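Local coordinates for rhamnose ABC transporter, rhamnose-binding protein (Actinomyces odontolyticus ATCC 17982, PDB 5BQ3) that probably binds a sugar, likely rhamnose, and delivers it to an ABC transporter for uptake, at residues A[257-262]-A[326-331]; A[228-233]-A[243-248]. All blocks are in the same frame, centred on the assembly; numbering follows the deposited sequence.

Contact 1: A[257-262]-A[326-331]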
# COMPACT_ATOMS: atom_id res chain seq x y z
N PHE A 257 10.24 -16.87 8.61
CA PHE A 257 11.56 -16.26 8.54
C PHE A 257 11.82 -15.30 9.70
O PHE A 257 12.97 -15.14 10.11
CB PHE A 257 11.75 -15.52 7.21
CG PHE A 257 11.58 -16.40 5.99
CD1 PHE A 257 12.52 -17.39 5.70
CD2 PHE A 257 10.50 -16.24 5.14
CE1 PHE A 257 12.36 -18.21 4.58
CE2 PHE A 257 10.35 -17.05 4.02
CZ PHE A 257 11.28 -18.03 3.74
N VAL A 258 10.76 -14.66 10.22
CA VAL A 258 10.85 -13.73 11.34
C VAL A 258 11.14 -14.53 12.63
O VAL A 258 11.94 -14.08 13.46
CB VAL A 258 9.57 -12.84 11.44
CG1 VAL A 258 9.61 -11.96 12.68
CG2 VAL A 258 9.41 -11.97 10.20
N LYS A 259 10.53 -15.72 12.77
CA LYS A 259 10.71 -16.61 13.92
C LYS A 259 12.06 -17.33 13.90
O LYS A 259 12.65 -17.52 14.96
CB LYS A 259 9.56 -17.63 14.02
CG LYS A 259 8.17 -17.02 14.23
CD LYS A 259 7.96 -16.44 15.62
CE LYS A 259 6.64 -15.72 15.69
NZ LYS A 259 6.45 -15.04 17.00
N ASP A 260 12.55 -17.72 12.69
CA ASP A 260 13.85 -18.38 12.46
C ASP A 260 15.01 -17.50 12.89
O ASP A 260 16.00 -18.00 13.41
CB ASP A 260 14.06 -18.68 10.95
CG ASP A 260 13.22 -19.77 10.32
OD1 ASP A 260 12.24 -20.22 10.95
OD2 ASP A 260 13.51 -20.14 9.15
N GLY A 261 14.87 -16.21 12.59
CA GLY A 261 15.90 -15.21 12.79
C GLY A 261 16.50 -14.69 11.49
O GLY A 261 17.42 -13.87 11.53
N THR A 262 15.98 -15.15 10.32
CA THR A 262 16.42 -14.74 8.98
C THR A 262 16.07 -13.25 8.77
O THR A 262 16.89 -12.49 8.26
CB THR A 262 15.80 -15.65 7.90
OG1 THR A 262 16.04 -17.02 8.23
CG2 THR A 262 16.35 -15.36 6.50
N ASN A 326 4.48 -8.66 16.73
CA ASN A 326 3.18 -8.33 16.15
C ASN A 326 2.88 -9.10 14.84
O ASN A 326 1.80 -8.92 14.27
CB ASN A 326 3.08 -6.81 15.90
CG ASN A 326 3.98 -6.26 14.82
OD1 ASN A 326 5.11 -6.74 14.60
ND2 ASN A 326 3.52 -5.24 14.12
N ILE A 327 3.82 -9.96 14.39
CA ILE A 327 3.70 -10.74 13.15
C ILE A 327 2.44 -11.65 13.15
O ILE A 327 1.77 -11.74 12.13
CB ILE A 327 5.00 -11.55 12.83
CG1 ILE A 327 4.97 -12.20 11.43
CG2 ILE A 327 5.38 -12.57 13.92
CD1 ILE A 327 5.53 -11.37 10.33
N ASP A 328 2.12 -12.28 14.30
CA ASP A 328 0.98 -13.20 14.45
C ASP A 328 -0.37 -12.49 14.66
O ASP A 328 -1.38 -13.16 14.84
CB ASP A 328 1.24 -14.19 15.61
CG ASP A 328 2.49 -15.03 15.47
OD1 ASP A 328 2.82 -15.44 14.33
OD2 ASP A 328 3.13 -15.32 16.51
N LYS A 329 -0.38 -11.14 14.63
CA LYS A 329 -1.58 -10.33 14.82
C LYS A 329 -2.21 -9.90 13.48
O LYS A 329 -3.30 -9.33 13.48
CB LYS A 329 -1.26 -9.10 15.69
CG LYS A 329 -0.90 -9.42 17.13
CD LYS A 329 -0.44 -8.19 17.88
CE LYS A 329 -0.05 -8.51 19.30
NZ LYS A 329 0.44 -7.30 20.03
N TYR A 330 -1.53 -10.18 12.34
CA TYR A 330 -1.98 -9.79 11.00
C TYR A 330 -2.05 -11.00 10.05
O TYR A 330 -1.12 -11.80 10.02
CB TYR A 330 -1.03 -8.73 10.41
CG TYR A 330 -0.93 -7.46 11.23
CD1 TYR A 330 -1.82 -6.41 11.04
CD2 TYR A 330 0.05 -7.31 12.21
CE1 TYR A 330 -1.74 -5.24 11.79
CE2 TYR A 330 0.15 -6.15 12.97
CZ TYR A 330 -0.74 -5.10 12.75
OH TYR A 330 -0.65 -3.96 13.51
N ASP A 331 -3.15 -11.11 9.26
CA ASP A 331 -3.34 -12.23 8.33
C ASP A 331 -3.60 -11.77 6.88
O ASP A 331 -4.75 -11.68 6.45
CB ASP A 331 -4.46 -13.17 8.80
CG ASP A 331 -4.53 -14.49 8.05
OD1 ASP A 331 -3.60 -15.31 8.22
OD2 ASP A 331 -5.50 -14.70 7.30
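Lys259 NZ meets Asp328 OD2 at 3.4 Å, the two side chains arriving from opposite directions, in a salt bridge whose hydrogen bond is weak. The pair ties the last turn of helix 251-260 to a short 3-10 segment, 327-329, close to the C-terminus of a periplasmic binding protein with two parallel-sheet lobes. The same ammonium nitrogen also makes a weak hydrogen bond to the carbonyl oxygen of Ala324, so two oxygens of the C-terminal tail share it. Asp328 OD1 also makes a long, weak ion pair with Arg255, one turn before Lys259 on the helix, and the carboxylate therefore probably sits in a mildly positive field. Both charged residues are exposed, which fits a surface bridge of modest strength.

The lysine chain is bent at its second torsion (chi2 -71°) and extended from there on, which carries its end across the gap. On the way its CE passes Ile327 CG2 at 3.8 Å, the two side chains running past each other in opposite directions. CE alone of the lysine methylenes lies against the isoleucine while the ammonium group goes on to the acid.

Beneath this polar edge lies a buried apolar layer. Val258 and Ile327, whose CA atoms are 8.0 Å apart, point toward each other and meet tip to tip. Both also touch Phe266 of strand 266-268, and Val258 packs on Ala324 as well, so the two aliphatic ends belong to a larger hydrophobic cluster. Ile327 sends CG1 anti to its backbone N (chi1 -171°), and this branch brings the terminal CD1 to 3.9 Å from Val258 CG2.

Contact 2: A[228-233]-A[243-248]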
# COMPACT_ATOMS: atom_id res chain seq x y z
N ALA A 228 10.62 -12.35 -0.09
CA ALA A 228 10.27 -13.74 0.19
C ALA A 228 11.31 -14.71 -0.37
O ALA A 228 11.69 -15.66 0.32
CB ALA A 228 8.89 -14.05 -0.39
N ALA A 229 11.77 -14.46 -1.62
CA ALA A 229 12.77 -15.27 -2.31
C ALA A 229 14.17 -15.09 -1.71
O ALA A 229 14.94 -16.05 -1.67
CB ALA A 229 12.78 -14.94 -3.79
N THR A 230 14.50 -13.87 -1.24
CA THR A 230 15.79 -13.55 -0.61
C THR A 230 15.86 -14.21 0.77
O THR A 230 16.92 -14.71 1.15
CB THR A 230 16.02 -12.03 -0.56
OG1 THR A 230 15.77 -11.48 -1.85
CG2 THR A 230 17.45 -11.67 -0.15
N ALA A 231 14.73 -14.22 1.51
CA ALA A 231 14.62 -14.84 2.83
C ALA A 231 14.80 -16.35 2.73
O ALA A 231 15.45 -16.94 3.59
CB ALA A 231 13.29 -14.50 3.47
N ARG A 232 14.25 -16.96 1.66
CA ARG A 232 14.35 -18.40 1.40
C ARG A 232 15.80 -18.78 1.09
O ARG A 232 16.23 -19.86 1.48
CB ARG A 232 13.42 -18.81 0.25
CG ARG A 232 13.10 -20.30 0.24
CD ARG A 232 12.00 -20.67 -0.75
NE ARG A 232 12.46 -20.60 -2.13
CZ ARG A 232 12.10 -19.66 -3.00
NH1 ARG A 232 11.26 -18.70 -2.63
NH2 ARG A 232 12.57 -19.68 -4.24
N TYR A 233 16.55 -17.88 0.41
CA TYR A 233 17.96 -18.11 0.09
C TYR A 233 18.84 -17.99 1.33
O TYR A 233 19.66 -18.87 1.57
CB TYR A 233 18.45 -17.15 -1.02
CG TYR A 233 19.96 -17.15 -1.19
CD1 TYR A 233 20.60 -18.23 -1.79
CD2 TYR A 233 20.74 -16.11 -0.71
CE1 TYR A 233 21.99 -18.26 -1.92
CE2 TYR A 233 22.13 -16.13 -0.83
CZ TYR A 233 22.75 -17.21 -1.44
OH TYR A 233 24.12 -17.23 -1.57
N VAL A 243 23.83 -11.77 7.33
CA VAL A 243 23.36 -10.76 6.38
C VAL A 243 21.90 -10.46 6.72
O VAL A 243 21.06 -11.36 6.67
CB VAL A 243 23.57 -11.18 4.89
CG1 VAL A 243 22.97 -10.16 3.93
CG2 VAL A 243 25.05 -11.40 4.57
N PHE A 244 21.62 -9.20 7.09
CA PHE A 244 20.28 -8.74 7.46
C PHE A 244 19.40 -8.54 6.23
O PHE A 244 19.89 -8.17 5.17
CB PHE A 244 20.36 -7.42 8.25
CG PHE A 244 20.99 -7.54 9.61
CD1 PHE A 244 20.22 -7.84 10.73
CD2 PHE A 244 22.36 -7.35 9.78
CE1 PHE A 244 20.81 -7.96 11.99
CE2 PHE A 244 22.95 -7.47 11.04
CZ PHE A 244 22.17 -7.77 12.14
N LEU A 245 18.09 -8.80 6.37
CA LEU A 245 17.15 -8.62 5.28
C LEU A 245 15.94 -7.84 5.77
O LEU A 245 15.28 -8.22 6.74
CB LEU A 245 16.73 -9.95 4.63
CG LEU A 245 15.64 -9.87 3.55
CD1 LEU A 245 16.13 -9.18 2.29
CD2 LEU A 245 15.10 -11.21 3.23
N THR A 246 15.65 -6.75 5.07
CA THR A 246 14.52 -5.87 5.35
C THR A 246 13.94 -5.37 4.01
O THR A 246 14.48 -5.68 2.94
CB THR A 246 14.93 -4.75 6.33
OG1 THR A 246 13.77 -4.04 6.73
CG2 THR A 246 15.96 -3.80 5.75
N GLY A 247 12.84 -4.65 4.10
CA GLY A 247 12.15 -4.09 2.94
C GLY A 247 10.66 -4.10 3.16
O GLY A 247 10.19 -3.81 4.26
N LEU A 248 9.91 -4.44 2.10
CA LEU A 248 8.45 -4.50 2.14
C LEU A 248 7.98 -5.92 1.88
O LEU A 248 8.26 -6.46 0.82
CB LEU A 248 7.84 -3.51 1.13
CG LEU A 248 8.33 -2.06 1.20
CD1 LEU A 248 8.02 -1.34 -0.07
CD2 LEU A 248 7.72 -1.31 2.37
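Leu245 holds its CG anti to the backbone nitrogen (chi1 175°), and with chi2 at 69° its two methyls are presented to neighbouring residues of the helix, CD1 to Thr230 and CD2 to Ala231. Thr230 is turned to match: chi1 of -49° sets CG2 anti to its own backbone N, and that methyl lies 3.7 Å from Leu245 CD1. Its hydroxyl is used within the helix, where OG1 is hydrogen-bonded to the carbonyl oxygen of Gly226, so the polar end of this buried threonine is satisfied without the strand. The other leucine methyl, CD2, rests against Ala231, 3.8 Å from CB and close to the backbone of that residue as well. The CA atoms of Ala231 and Leu245 are 7.1 Å apart, a close approach that the small alanine side chain probably allows. No hydrogen bond crosses the interface; all three touching residues are buried, and Ile219 of the adjacent strand packs on both Thr230 and Leu245. Shortening Leu245 to an alanine takes away both methyls and is likely to open a gap against Thr230 CG2 and Ala231 CB, weakening the hold of the helix on the sheet. The chain order, strand 218-221, helix 224-236, strand 244-247, with the two strands parallel and adjacent, makes this the helix-to-sheet packing of a beta-alpha-beta crossover.

In the fold
Contact 2 closes before contact 1 opens along the chain; their centres are 13 Å apart, on the same side of the chain's centre. Contact 2 lies in the lobe of the four-stranded parallel sheet, where strand 244-247 is one of the two end strands, with a backbone link from Gly247 to Ala267 of strand 266-268. Strand 244-247 leads into helix 251-260, against which contact 1 lays the C-terminal loop 326-331. The two sites also touch: the ring of Phe257 and the methyl of Thr262 pack on helix 224-236, where Thr262 CG2 is 3.4 Å from Ala231 O. A chain of contacts runs from helix 224-236 through helix 251-260 to the C-terminal tail, joining the chain end to this lobe.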